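Local coordinates for phosphoenolpyruvate--protein phosphotransferase (Escherichia coli, PDB 5T12), which probably passes the phosphoryl group of phosphoenolpyruvate to the carrier protein NPr in nitrogen-related signalling, and is represented here by its N-terminal phosphotransfer portion, at residues 22-25 / 26-29; 104-107 / 108-112; 149-152 / 153-156; 187-190 / 191-195. The protein carries 1 engineered substitution. All coordinates share one frame; numbering follows the deposited sequence.

Interaction 1 of 4, residues 22-25 / 26-29; sequences LPLM and EQVY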
loop_
_atom_site.group_PDB
_atom_site.type_symbol
_atom_site.label_atom_id
_atom_site.label_comp_id
_atom_site.label_asym_id
_atom_site.label_seq_id
_atom_site.Cartn_x
_atom_site.Cartn_y
_atom_site.Cartn_z
ATOM N N LEU A 22 -11.907 -6.629 -2.218
ATOM C CA LEU A 22 -11.984 -6.070 -0.879
ATOM C C LEU A 22 -10.605 -6.080 -0.219
ATOM O O LEU A 22 -9.766 -6.931 -0.530
ATOM C CB LEU A 22 -12.974 -6.860 -0.025
ATOM C CG LEU A 22 -14.465 -6.629 -0.277
ATOM C CD1 LEU A 22 -15.299 -7.652 0.477
ATOM C CD2 LEU A 22 -14.863 -5.217 0.124
ATOM N N PRO A 23 -10.342 -5.142 0.690
ATOM C CA PRO A 23 -9.056 -5.139 1.396
ATOM C C PRO A 23 -8.866 -6.407 2.217
ATOM O O PRO A 23 -9.813 -7.132 2.529
ATOM C CB PRO A 23 -9.142 -3.899 2.295
ATOM C CG PRO A 23 -10.599 -3.592 2.397
ATOM C CD PRO A 23 -11.187 -4.002 1.082
ATOM N N LEU A 24 -7.604 -6.666 2.565
ATOM C CA LEU A 24 -7.266 -7.881 3.301
ATOM C C LEU A 24 -7.955 -7.932 4.658
ATOM O O LEU A 24 -8.292 -9.019 5.139
ATOM C CB LEU A 24 -5.749 -7.986 3.467
ATOM C CG LEU A 24 -4.953 -8.778 2.424
ATOM C CD1 LEU A 24 -5.439 -8.508 1.006
ATOM C CD2 LEU A 24 -3.470 -8.460 2.544
ATOM N N MET A 25 -8.175 -6.775 5.286
ATOM C CA MET A 25 -8.842 -6.752 6.584
ATOM C C MET A 25 -10.287 -7.223 6.478
ATOM O O MET A 25 -10.765 -7.974 7.336
ATOM C CB MET A 25 -8.778 -5.346 7.180
ATOM C CG MET A 25 -7.399 -4.938 7.670
ATOM S SD MET A 25 -6.925 -5.785 9.190
ATOM C CE MET A 25 -8.185 -5.184 10.308
ATOM N N GLU A 26 -10.996 -6.805 5.428
ATOM C CA GLU A 26 -12.414 -7.115 5.298
ATOM C C GLU A 26 -12.681 -8.527 4.793
ATOM O O GLU A 26 -13.836 -8.966 4.829
ATOM C CB GLU A 26 -13.094 -6.107 4.368
ATOM C CG GLU A 26 -13.074 -4.675 4.881
ATOM C CD GLU A 26 -13.973 -3.757 4.076
ATOM O OE1 GLU A 26 -14.909 -4.262 3.423
ATOM O OE2 GLU A 26 -13.741 -2.529 4.094
ATOM N N GLN A 27 -11.663 -9.245 4.322
ATOM C CA GLN A 27 -11.838 -10.620 3.872
ATOM C C GLN A 27 -11.241 -11.634 4.840
ATOM O O GLN A 27 -11.122 -12.813 4.493
ATOM C CB GLN A 27 -11.250 -10.806 2.468
ATOM C CG GLN A 27 -9.744 -10.654 2.363
ATOM C CD GLN A 27 -9.277 -10.612 0.919
ATOM O OE1 GLN A 27 -9.897 -9.963 0.075
ATOM N NE2 GLN A 27 -8.188 -11.312 0.626
ATOM N N VAL A 28 -10.863 -11.205 6.040
ATOM C CA VAL A 28 -10.488 -12.117 7.114
ATOM C C VAL A 28 -11.753 -12.515 7.860
ATOM O O VAL A 28 -12.587 -11.662 8.184
ATOM C CB VAL A 28 -9.467 -11.470 8.064
ATOM C CG1 VAL A 28 -9.299 -12.309 9.323
ATOM C CG2 VAL A 28 -8.131 -11.293 7.368
ATOM N N TYR A 29 -11.906 -13.809 8.121
ATOM C CA TYR A 29 -13.036 -14.323 8.875
ATOM C C TYR A 29 -12.534 -15.101 10.083
ATOM O O TYR A 29 -11.399 -15.587 10.106
ATOM C CB TYR A 29 -13.933 -15.216 8.008
ATOM C CG TYR A 29 -13.221 -16.392 7.376
ATOM C CD1 TYR A 29 -12.646 -16.286 6.117
ATOM C CD2 TYR A 29 -13.131 -17.612 8.036
ATOM C CE1 TYR A 29 -11.996 -17.357 5.535
ATOM C CE2 TYR A 29 -12.483 -18.688 7.462
ATOM C CZ TYR A 29 -11.918 -18.555 6.212
ATOM O OH TYR A 29 -11.271 -19.623 5.634
#

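Interaction 2 of 4, residues 104-107 / 108-112; sequences KTVI and EKFAE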
loop_
_atom_site.group_PDB
_atom_site.type_symbol
_atom_site.label_atom_id
_atom_site.label_comp_id
_atom_site.label_asym_id
_atom_site.label_seq_id
_atom_site.Cartn_x
_atom_site.Cartn_y
_atom_site.Cartn_z
ATOM N N LYS A 104 -6.947 -8.999 12.901
ATOM C CA LYS A 104 -8.159 -8.244 12.598
ATOM C C LYS A 104 -8.863 -7.796 13.871
ATOM O O LYS A 104 -9.377 -6.673 13.943
ATOM C CB LYS A 104 -9.100 -9.083 11.731
ATOM C CG LYS A 104 -10.405 -8.385 11.380
ATOM C CD LYS A 104 -11.253 -9.226 10.442
ATOM C CE LYS A 104 -12.514 -8.486 10.025
ATOM N NZ LYS A 104 -13.277 -9.226 8.983
ATOM N N THR A 105 -8.887 -8.655 14.891
ATOM C CA THR A 105 -9.571 -8.316 16.135
ATOM C C THR A 105 -8.873 -7.167 16.855
ATOM O O THR A 105 -9.519 -6.196 17.265
ATOM C CB THR A 105 -9.652 -9.545 17.040
ATOM O OG1 THR A 105 -10.350 -10.597 16.362
ATOM C CG2 THR A 105 -10.384 -9.209 18.332
ATOM N N VAL A 106 -7.552 -7.258 17.009
ATOM C CA VAL A 106 -6.821 -6.253 17.778
ATOM C C VAL A 106 -6.825 -4.911 17.054
ATOM O O VAL A 106 -7.090 -3.866 17.658
ATOM C CB VAL A 106 -5.389 -6.736 18.065
ATOM C CG1 VAL A 106 -4.549 -5.603 18.634
ATOM C CG2 VAL A 106 -5.413 -7.916 19.024
ATOM N N ILE A 107 -6.538 -4.920 15.751
ATOM C CA ILE A 107 -6.394 -3.666 15.011
ATOM C C ILE A 107 -7.719 -2.913 14.971
ATOM O O ILE A 107 -7.771 -1.702 15.220
ATOM C CB ILE A 107 -5.845 -3.933 13.596
ATOM C CG1 ILE A 107 -4.313 -3.884 13.592
ATOM C CG2 ILE A 107 -6.396 -2.924 12.598
ATOM C CD1 ILE A 107 -3.643 -5.038 14.307
ATOM N N GLU A 108 -8.812 -3.619 14.672
ATOM C CA GLU A 108 -10.111 -2.955 14.587
ATOM C C GLU A 108 -10.574 -2.464 15.952
ATOM O O GLU A 108 -11.211 -1.408 16.053
ATOM C CB GLU A 108 -11.147 -3.895 13.973
ATOM C CG GLU A 108 -10.870 -4.247 12.520
ATOM C CD GLU A 108 -12.051 -4.907 11.834
ATOM O OE1 GLU A 108 -11.959 -5.165 10.615
ATOM O OE2 GLU A 108 -13.069 -5.163 12.508
ATOM N N LYS A 109 -10.262 -3.213 17.013
ATOM C CA LYS A 109 -10.622 -2.778 18.359
ATOM C C LYS A 109 -9.941 -1.463 18.714
ATOM O O LYS A 109 -10.567 -0.567 19.294
ATOM C CB LYS A 109 -10.261 -3.862 19.376
ATOM C CG LYS A 109 -10.351 -3.417 20.828
ATOM C CD LYS A 109 -10.470 -4.610 21.767
ATOM C CE LYS A 109 -9.395 -4.595 22.843
ATOM N NZ LYS A 109 -8.038 -4.852 22.284
ATOM N N PHE A 110 -8.661 -1.321 18.366
ATOM C CA PHE A 110 -7.939 -0.099 18.696
ATOM C C PHE A 110 -8.206 1.016 17.694
ATOM O O PHE A 110 -8.199 2.193 18.071
ATOM C CB PHE A 110 -6.441 -0.382 18.796
ATOM C CG PHE A 110 -6.044 -1.071 20.070
ATOM C CD1 PHE A 110 -6.056 -0.383 21.272
ATOM C CD2 PHE A 110 -5.663 -2.403 20.068
ATOM C CE1 PHE A 110 -5.694 -1.009 22.449
ATOM C CE2 PHE A 110 -5.300 -3.035 21.244
ATOM C CZ PHE A 110 -5.316 -2.336 22.436
ATOM N N ALA A 111 -8.442 0.674 16.426
ATOM C CA ALA A 111 -8.821 1.694 15.454
ATOM C C ALA A 111 -10.155 2.326 15.824
ATOM O O ALA A 111 -10.349 3.536 15.653
ATOM C CB ALA A 111 -8.882 1.092 14.050
ATOM N N GLU A 112 -11.089 1.520 16.334
ATOM C CA GLU A 112 -12.361 2.058 16.805
ATOM C C GLU A 112 -12.152 3.020 17.968
ATOM O O GLU A 112 -12.770 4.088 18.025
ATOM C CB GLU A 112 -13.293 0.916 17.210
ATOM C CG GLU A 112 -14.107 0.348 16.063
ATOM C CD GLU A 112 -14.519 -1.091 16.295
ATOM O OE1 GLU A 112 -14.730 -1.816 15.300
ATOM O OE2 GLU A 112 -14.624 -1.503 17.470
#

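Interaction 3 of 4, residues 149-152 / 153-156; sequences AWPE and RFIL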
loop_
_atom_site.group_PDB
_atom_site.type_symbol
_atom_site.label_atom_id
_atom_site.label_comp_id
_atom_site.label_asym_id
_atom_site.label_seq_id
_atom_site.Cartn_x
_atom_site.Cartn_y
_atom_site.Cartn_z
ATOM N N ALA A 149 -0.613 -13.063 -7.192
ATOM C CA ALA A 149 -1.566 -12.697 -8.233
ATOM C C ALA A 149 -1.193 -11.409 -8.956
ATOM O O ALA A 149 -1.896 -11.025 -9.897
ATOM C CB ALA A 149 -2.967 -12.564 -7.636
ATOM N N TRP A 150 -0.121 -10.739 -8.543
ATOM C CA TRP A 150 0.329 -9.520 -9.190
ATOM C C TRP A 150 1.185 -9.846 -10.411
ATOM O O TRP A 150 1.828 -10.898 -10.466
ATOM C CB TRP A 150 1.139 -8.670 -8.217
ATOM C CG TRP A 150 0.484 -8.461 -6.889
ATOM C CD1 TRP A 150 -0.586 -7.661 -6.621
ATOM C CD2 TRP A 150 0.870 -9.047 -5.639
ATOM N NE1 TRP A 150 -0.897 -7.719 -5.285
ATOM C CE2 TRP A 150 -0.017 -8.561 -4.660
ATOM C CE3 TRP A 150 1.879 -9.937 -5.255
ATOM C CZ2 TRP A 150 0.072 -8.936 -3.320
ATOM C CZ3 TRP A 150 1.965 -10.307 -3.926
ATOM C CH2 TRP A 150 1.067 -9.808 -2.973
ATOM N N PRO A 151 1.208 -8.961 -11.404
ATOM C CA PRO A 151 2.170 -9.108 -12.501
ATOM C C PRO A 151 3.591 -8.919 -11.991
ATOM O O PRO A 151 3.825 -8.478 -10.866
ATOM C CB PRO A 151 1.773 -7.999 -13.482
ATOM C CG PRO A 151 0.368 -7.623 -13.100
ATOM C CD PRO A 151 0.287 -7.833 -11.621
ATOM N N GLU A 152 4.555 -9.271 -12.846
ATOM C CA GLU A 152 5.956 -9.098 -12.476
ATOM C C GLU A 152 6.268 -7.634 -12.196
ATOM O O GLU A 152 6.965 -7.310 -11.227
ATOM C CB GLU A 152 6.862 -9.646 -13.577
ATOM C CG GLU A 152 8.312 -9.813 -13.159
ATOM C CD GLU A 152 9.175 -10.375 -14.269
ATOM O OE1 GLU A 152 9.281 -9.724 -15.329
ATOM O OE2 GLU A 152 9.741 -11.473 -14.086
ATOM N N ARG A 153 5.761 -6.737 -13.036
ATOM C CA ARG A 153 5.764 -5.303 -12.792
ATOM C C ARG A 153 4.406 -4.763 -13.206
ATOM O O ARG A 153 3.839 -5.211 -14.206
ATOM C CB ARG A 153 6.876 -4.589 -13.574
ATOM C CG ARG A 153 8.288 -4.996 -13.193
ATOM C CD ARG A 153 8.635 -4.547 -11.784
ATOM N NE ARG A 153 10.078 -4.543 -11.561
ATOM C CZ ARG A 153 10.776 -5.599 -11.160
ATOM N NH1 ARG A 153 10.165 -6.755 -10.935
ATOM N NH2 ARG A 153 12.087 -5.501 -10.984
ATOM N N PHE A 154 3.873 -3.814 -12.438
ATOM C CA PHE A 154 2.566 -3.268 -12.768
ATOM C C PHE A 154 2.462 -1.823 -12.304
ATOM O O PHE A 154 3.207 -1.368 -11.432
ATOM C CB PHE A 154 1.427 -4.104 -12.163
ATOM C CG PHE A 154 1.429 -4.154 -10.658
ATOM C CD1 PHE A 154 2.118 -5.150 -9.988
ATOM C CD2 PHE A 154 0.720 -3.221 -9.915
ATOM C CE1 PHE A 154 2.114 -5.207 -8.606
ATOM C CE2 PHE A 154 0.715 -3.272 -8.534
ATOM C CZ PHE A 154 1.412 -4.267 -7.879
ATOM N N ILE A 155 1.520 -1.110 -12.914
ATOM C CA ILE A 155 1.135 0.236 -12.509
ATOM C C ILE A 155 -0.250 0.145 -11.889
ATOM O O ILE A 155 -1.204 -0.292 -12.545
ATOM C CB ILE A 155 1.146 1.215 -13.693
ATOM C CG1 ILE A 155 2.567 1.381 -14.234
ATOM C CG2 ILE A 155 0.552 2.556 -13.283
ATOM C CD1 ILE A 155 2.638 2.130 -15.548
ATOM N N LEU A 156 -0.363 0.546 -10.625
ATOM C CA LEU A 156 -1.644 0.495 -9.934
ATOM C C LEU A 156 -2.600 1.520 -10.532
ATOM O O LEU A 156 -2.278 2.709 -10.608
ATOM C CB LEU A 156 -1.454 0.749 -8.441
ATOM C CG LEU A 156 -2.738 0.902 -7.620
ATOM C CD1 LEU A 156 -3.543 -0.391 -7.617
ATOM C CD2 LEU A 156 -2.423 1.349 -6.200
#

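Interaction 4 of 4, residues 187-190 / 191-195; sequences QAAI and MVRAL. Engineered in segment 187-190: Gln-187 (natural residue His).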
loop_
_atom_site.group_PDB
_atom_site.type_symbol
_atom_site.label_atom_id
_atom_site.label_comp_id
_atom_site.label_asym_id
_atom_site.label_seq_id
_atom_site.Cartn_x
_atom_site.Cartn_y
_atom_site.Cartn_z
ATOM N N GLN A 187 -2.508 11.832 2.459
ATOM C CA GLN A 187 -1.484 11.033 3.125
ATOM C C GLN A 187 -0.870 10.018 2.169
ATOM O O GLN A 187 0.337 9.751 2.225
ATOM C CB GLN A 187 -2.081 10.330 4.345
ATOM C CG GLN A 187 -1.089 9.493 5.132
ATOM C CD GLN A 187 -1.763 8.645 6.193
ATOM O OE1 GLN A 187 -1.186 8.375 7.247
ATOM N NE2 GLN A 187 -2.988 8.214 5.917
ATOM N N ALA A 188 -1.685 9.443 1.281
ATOM C CA ALA A 188 -1.167 8.481 0.312
ATOM C C ALA A 188 -0.226 9.149 -0.681
ATOM O O ALA A 188 0.780 8.555 -1.087
ATOM C CB ALA A 188 -2.323 7.799 -0.418
ATOM N N ALA A 189 -0.536 10.383 -1.087
ATOM C CA ALA A 189 0.357 11.115 -1.980
ATOM C C ALA A 189 1.686 11.415 -1.301
ATOM O O ALA A 189 2.737 11.434 -1.953
ATOM C CB ALA A 189 -0.312 12.408 -2.445
ATOM N N ILE A 190 1.660 11.655 0.011
ATOM C CA ILE A 190 2.899 11.887 0.745
ATOM C C ILE A 190 3.736 10.615 0.802
ATOM O O ILE A 190 4.973 10.674 0.779
ATOM C CB ILE A 190 2.583 12.429 2.154
ATOM C CG1 ILE A 190 1.875 13.783 2.060
ATOM C CG2 ILE A 190 3.846 12.553 2.984
ATOM C CD1 ILE A 190 1.591 14.421 3.407
ATOM N N MET A 191 3.089 9.448 0.852
ATOM C CA MET A 191 3.829 8.195 0.962
ATOM C C MET A 191 4.506 7.825 -0.353
ATOM O O MET A 191 5.660 7.382 -0.356
ATOM C CB MET A 191 2.897 7.071 1.422
ATOM C CG MET A 191 2.364 7.239 2.836
ATOM S SD MET A 191 1.261 5.901 3.339
ATOM C CE MET A 191 2.404 4.522 3.431
ATOM N N VAL A 192 3.807 7.991 -1.480
ATOM C CA VAL A 192 4.394 7.616 -2.763
ATOM C C VAL A 192 5.566 8.525 -3.111
ATOM O O VAL A 192 6.535 8.083 -3.740
ATOM C CB VAL A 192 3.329 7.616 -3.877
ATOM C CG1 VAL A 192 2.346 6.472 -3.673
ATOM C CG2 VAL A 192 2.598 8.945 -3.929
ATOM N N ARG A 193 5.508 9.799 -2.713
ATOM C CA ARG A 193 6.660 10.674 -2.900
ATOM C C ARG A 193 7.832 10.226 -2.037
ATOM O O ARG A 193 8.987 10.274 -2.475
ATOM C CB ARG A 193 6.284 12.122 -2.585
ATOM C CG ARG A 193 5.459 12.803 -3.665
ATOM C CD ARG A 193 5.331 14.297 -3.405
ATOM N NE ARG A 193 4.469 14.589 -2.264
ATOM C CZ ARG A 193 3.168 14.841 -2.360
ATOM N NH1 ARG A 193 2.577 14.837 -3.547
ATOM N NH2 ARG A 193 2.456 15.098 -1.271
ATOM N N ALA A 194 7.550 9.781 -0.810
ATOM C CA ALA A 194 8.606 9.277 0.058
ATOM C C ALA A 194 9.217 7.992 -0.486
ATOM O O ALA A 194 10.424 7.769 -0.338
ATOM C CB ALA A 194 8.063 9.050 1.469
ATOM N N LEU A 195 8.407 7.145 -1.118
ATOM C CA LEU A 195 8.874 5.881 -1.668
ATOM C C LEU A 195 9.458 6.015 -3.069
ATOM O O LEU A 195 10.054 5.053 -3.568
ATOM C CB LEU A 195 7.730 4.864 -1.688
ATOM C CG LEU A 195 7.210 4.411 -0.321
ATOM C CD1 LEU A 195 5.885 3.680 -0.463
ATOM C CD2 LEU A 195 8.237 3.528 0.372
#

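Interaction 1 of 4, residues 22-25 / 26-29
Pro-23 O is where this tight bend begins to close: Glu-26 N comes to it at 3.1 Å and Gln-27 N at 3.3 Å. Both bonds are weak, the first with an N-H...O angle of only 125°, so a single carbonyl is shared by two poorly aimed donors. Gln-27 N also divides its hydrogen, reaching Leu-24 O at 3.5 Å, weakly again. Val-28 N is aimed much straighter at Met-25 O, at 163°, yet with 3.5 Å between the two atoms this bond too is weak. It closes a type I beta turn from Met-25 to Val-28, in the loop that carries the chain from strand 11-18 to helix 36-61. Stronger polar support comes from the helices beneath: Met-25 N gives its hydrogen to OE1 of Gln-134 on helix 126-140, while Lys-104 NZ of helix 99-115 bonds to Val-28 O and, weakly, to Met-25 O. The surface side is looser. With CG beside its own backbone N (chi1 -63°), Glu-26 carries its extended chain slantwise across the proline ring, its CG 3.7 Å from Pro-23 CG. Glu-26 OE1 ends 3.4 Å from Leu-22 CD2, where the two side chains cross at about a right angle. Val-28 turns its CG2 methyl onto the backbone instead, 3.2 Å from Leu-24 O.

Interaction 2 of 4, residues 104-107 / 108-112
Lys-104 and Glu-108 form an i to i+4 pair one turn apart on helix 99-115, near the loop 22-29; two residues further along, Val-106 and Phe-110 make the apolar counterpart. In the first pair the lysine is fully extended, CG anti to its backbone N (chi1 179°), and the glutamate crosses it obliquely. Carbon does the touching: Lys-104 CE is 3.4 Å from Glu-108 OE1, while Lys-104 NZ stands 4.6 Å from Glu-108 OE1, beyond a salt bridge; the ammonium bonds instead to Val-28 O and, weakly, to Met-25 O. This helix belongs to the helical part of the N-terminal portion, which in the related sugar-system enzyme docks the carrier protein. Shortening Glu-108 to an alanine would probably leave the Lys-104 chain without its lateral cover and remove the carboxylate that lies near its ammonium. Val-106 CG1 comes in the plane of the Phe-110 ring at its edge, 3.7 Å from Phe-110 CD2, with the two side chains pointing the same way. Val-106 also packs on Leu-85 and Leu-89 of helix 83-94. Regular backbone bonds link the turns, from Glu-108 N to Lys-104 O at 3.2 Å through to Ala-111 N to Ile-107 O at 2.7 Å.

Interaction 3 of 4, residues 149-152 / 153-156
Phe-154 packs back against Trp-150 and Pro-151, and this is the close side of the contact. Its CE1 lies 3.6 Å from Trp-150 CB, and its CD1 is equally near Pro-151 CD, 3.6 Å away. The ring gets there because CG sits between the backbone N and the carbonyl carbon (chi1 62°), which swings it back over the preceding loop. Pro-151 O meets the ring at its edge, in plane, 3.8 Å from Phe-154 CD1. The Phe-154 ring and the five-membered ring of Trp-150 are near parallel, at 18°, but slid so far apart, with centroids 5.5 Å from each other, that they barely overlap. With the Phe-154 ring cut back to an alanine, a gap is likely to open beside Trp-150 CB and Pro-151 CD, leaving the indole freer to shift. The solvent side is loose by comparison. Glu-152 and Arg-153 are exposed, and their charged ends stay apart; the guanidinium curls back instead, its NH1 bonding to Glu-152 O at 3.3 Å. That bond is nearly straight (172°) and lies in the guanidinium plane, although the donor stands above the carbonyl plane. Trp-17, on strand 11-18, meets both aromatic rings, edge-to-face with Trp-150, just where strand 154-158 enters the mixed sheet between strands 11-18 and 174-179.

Interaction 4 of 4, residues 187-190 / 191-195
Ile-190 and Arg-193 meet across one turn of helix 187-195, the helix of the beta-alpha-beta crossover that joins strands 174-179 and 199-201. The helix opens at Gln-187, an engineered residue; the natural histidine is probably the phosphorylated one, as in enzyme I. Backbone bonds come first. Ala-188 O takes Val-192 N at 3.1 Å and 161°, and also a weak, badly angled bond from Met-191 N. That same Met-191 N is bonded to Gln-187 O at 3.1 Å, so a donor and an acceptor are both shared here. Ala-194 N to Ile-190 O, at 3.2 Å, carries the ladder on. Side chains against backbone form the second group. Met-191 CG passes 3.3 Å from Gln-187 O before the chain bends at chi3, and its side chain packs on Phe-73 of helix 68-80 and Ala-163 of helix 163-166. Val-192 places CG2 in the crowded position between its N and carbonyl carbon, 3.2 Å from Ala-189 O. Last comes the arginine. Its guanidinium end reaches the isoleucine side chain, with Arg-193 NH2 3.6 Å from Ile-190 CG1, while Arg-193 NH1 bonds to the carbonyls of Ala-7 and Ala-184. These bonds help fix the guanidinium's rotation, and Ala-189 O lies over one face, centred 3.4 Å above the plane of Arg-193.

Overall arrangement
Interactions 1 and 2 belong together: loop 22-29 lies on helix 99-115, their centres about 13 Å apart, and Met-25 CE packs against both Ile-107 and Glu-108. Interactions 3 and 4 fall in the part of the chain built around the mixed sheet, about 19 Å apart between centres and not touching. Interactions 1 and 3 are surface contacts in or beside loops; interactions 2 and 4, both within helices, are partly buried. Their chemistry follows: weak, shared backbone bonds in the turn, apolar and aromatic packing at the strand entrance, i to i+4 ladders in the helices, even in interaction 2 and partly weak or shared in interaction 4. Interactions 2 and 3 lie on opposite sides of the chain's centre.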